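Long-range contact in chitin elicitor-binding protein (Oryza sativa subsp. japonica, PDB 5JCD), which binds chitin oligosaccharides from fungal cell walls and passes on the signal that triggers plant defence responses: residues A[75-79]-A[129-135]. Coordinates in Å, arbitrary orientation, origin at the centre of the assembly. Residues are numbered along the deposited sequence.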
loop_
_atom_site.group_PDB
_atom_site.type_symbol
_atom_site.label_atom_id
_atom_site.label_comp_id
_atom_site.label_asym_id
_atom_site.label_seq_id
_atom_site.Cartn_x
_atom_site.Cartn_y
_atom_site.Cartn_z
ATOM N N ASP A 75 -8.963 1.778 14.887
ATOM C CA ASP A 75 -7.859 0.874 15.209
ATOM C C ASP A 75 -6.829 0.932 14.101
ATOM O O ASP A 75 -5.621 0.919 14.336
ATOM C CB ASP A 75 -8.334 -0.578 15.345
ATOM C CG ASP A 75 -9.137 -0.819 16.596
ATOM O OD1 ASP A 75 -8.743 -0.300 17.661
ATOM O OD2 ASP A 75 -10.150 -1.537 16.530
ATOM N N VAL A 76 -7.328 1.023 12.881
ATOM C CA VAL A 76 -6.510 0.787 11.737
ATOM C C VAL A 76 -6.910 1.736 10.607
ATOM O O VAL A 76 -8.002 2.331 10.617
ATOM C CB VAL A 76 -6.643 -0.733 11.345
ATOM C CG1 VAL A 76 -7.967 -1.029 10.655
ATOM C CG2 VAL A 76 -5.558 -1.138 10.484
ATOM N N GLY A 77 -5.985 1.944 9.680
ATOM C CA GLY A 77 -6.270 2.686 8.470
ATOM C C GLY A 77 -6.286 1.726 7.290
ATOM O O GLY A 77 -5.376 0.933 7.137
ATOM N N GLN A 78 -7.310 1.799 6.452
ATOM C CA GLN A 78 -7.405 0.926 5.285
ATOM C C GLN A 78 -7.788 1.741 4.072
ATOM O O GLN A 78 -8.482 2.742 4.202
ATOM C CB GLN A 78 -8.462 -0.167 5.520
ATOM C CG GLN A 78 -8.135 -1.017 6.738
ATOM C CD GLN A 78 -9.312 -1.794 7.235
ATOM O OE1 GLN A 78 -10.436 -1.289 7.264
ATOM N NE2 GLN A 78 -9.074 -3.052 7.597
ATOM N N SER A 79 -7.333 1.322 2.897
ATOM C CA SER A 79 -7.755 1.966 1.659
ATOM C C SER A 79 -9.285 1.850 1.604
ATOM O O SER A 79 -9.857 0.802 1.899
ATOM C CB SER A 79 -7.083 1.295 0.456
ATOM O OG SER A 79 -7.402 -0.083 0.376
ATOM N N TRP A 129 -12.779 -6.657 -1.535
ATOM C CA TRP A 129 -12.177 -5.389 -1.128
ATOM C C TRP A 129 -10.787 -5.672 -0.586
ATOM O O TRP A 129 -10.645 -6.403 0.389
ATOM C CB TRP A 129 -13.012 -4.716 -0.034
ATOM C CG TRP A 129 -12.321 -3.537 0.620
ATOM C CD1 TRP A 129 -11.490 -2.626 0.011
ATOM C CD2 TRP A 129 -12.367 -3.166 2.010
ATOM N NE1 TRP A 129 -11.043 -1.706 0.926
ATOM C CE2 TRP A 129 -11.559 -2.007 2.161
ATOM C CE3 TRP A 129 -13.023 -3.688 3.138
ATOM C CZ2 TRP A 129 -11.383 -1.361 3.398
ATOM C CZ3 TRP A 129 -12.848 -3.043 4.373
ATOM C CH2 TRP A 129 -12.027 -1.890 4.490
ATOM N N ILE A 130 -9.768 -5.071 -1.188
ATOM C CA ILE A 130 -8.405 -5.225 -0.695
ATOM C C ILE A 130 -8.049 -4.038 0.225
ATOM O O ILE A 130 -7.907 -2.909 -0.235
ATOM C CB ILE A 130 -7.409 -5.289 -1.876
ATOM C CG1 ILE A 130 -7.838 -6.349 -2.901
ATOM C CG2 ILE A 130 -5.990 -5.522 -1.387
ATOM C CD1 ILE A 130 -7.927 -7.775 -2.347
ATOM N N PRO A 131 -7.897 -4.291 1.531
ATOM C CA PRO A 131 -7.602 -3.206 2.474
ATOM C C PRO A 131 -6.115 -2.838 2.544
ATOM O O PRO A 131 -5.455 -3.191 3.513
ATOM C CB PRO A 131 -8.017 -3.808 3.813
ATOM C CG PRO A 131 -7.695 -5.280 3.648
ATOM C CD PRO A 131 -7.989 -5.598 2.199
ATOM N N LEU A 132 -5.600 -2.125 1.550
ATOM C CA LEU A 132 -4.217 -1.627 1.614
ATOM C C LEU A 132 -3.958 -0.845 2.904
ATOM O O LEU A 132 -4.796 -0.041 3.356
ATOM C CB LEU A 132 -3.922 -0.745 0.403
ATOM C CG LEU A 132 -4.222 -1.423 -0.936
ATOM C CD1 LEU A 132 -4.104 -0.443 -2.065
ATOM C CD2 LEU A 132 -3.242 -2.583 -1.147
ATOM N N PRO A 133 -2.799 -1.089 3.515
ATOM C CA PRO A 133 -2.505 -0.473 4.808
ATOM C C PRO A 133 -2.183 1.028 4.709
ATOM O O PRO A 133 -1.467 1.490 3.813
ATOM C CB PRO A 133 -1.289 -1.265 5.290
ATOM C CG PRO A 133 -0.590 -1.646 4.029
ATOM C CD PRO A 133 -1.645 -1.829 2.976
ATOM N N CYS A 134 -2.718 1.781 5.656
ATOM C CA CYS A 134 -2.540 3.216 5.662
ATOM C C CYS A 134 -2.844 3.754 7.039
ATOM O O CYS A 134 -3.206 3.010 7.942
ATOM C CB CYS A 134 -3.456 3.893 4.620
ATOM S SG CYS A 134 -5.250 3.624 4.839
ATOM N N SER A 135 -2.679 5.062 7.183
ATOM C CA SER A 135 -3.016 5.748 8.415
ATOM C C SER A 135 -3.188 7.213 8.109
ATOM O O SER A 135 -2.701 7.709 7.079
ATOM C CB SER A 135 -1.913 5.580 9.456
ATOM O OG SER A 135 -2.245 6.251 10.663
#
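Ser79 is bonded by both its backbone and its side chain to the 129-135 segment: its backbone O accepts a hydrogen bond from the indole NE1 of Trp129 (2.9 Å), and its OG a weak one from Leu132 N (3.0 Å), while that hydroxyl also bonds to Leu82. Ser79 N donates in turn to Leu132 O at 2.9 Å. The same carbonyl oxygen of Leu132 lies 3.4 Å from Gln78 CA, a CA-H...O contact. Farther along, Cys134 N donates to Gly77 O (3.2 Å); this bond and Ser79 N to Leu132 O flank Gln78 and Pro133, a non-hydrogen-bonded antiparallel pair. Gly77 suits this tight spot, since a CB here would clash with Cys134 O. Pro131, centre of an inverse gamma turn, bends the chain between Trp129 and this pairing. Trp129 N bonds to Asn114, a chitin-binding residue. Backbone bonds, the indole NH and a weak bond to the serine hydroxyl thus fasten the chain that follows strand 127-129 to the central sheet, with the Cys134-Cys70 disulfide adding a covalent tie to strand 63-72.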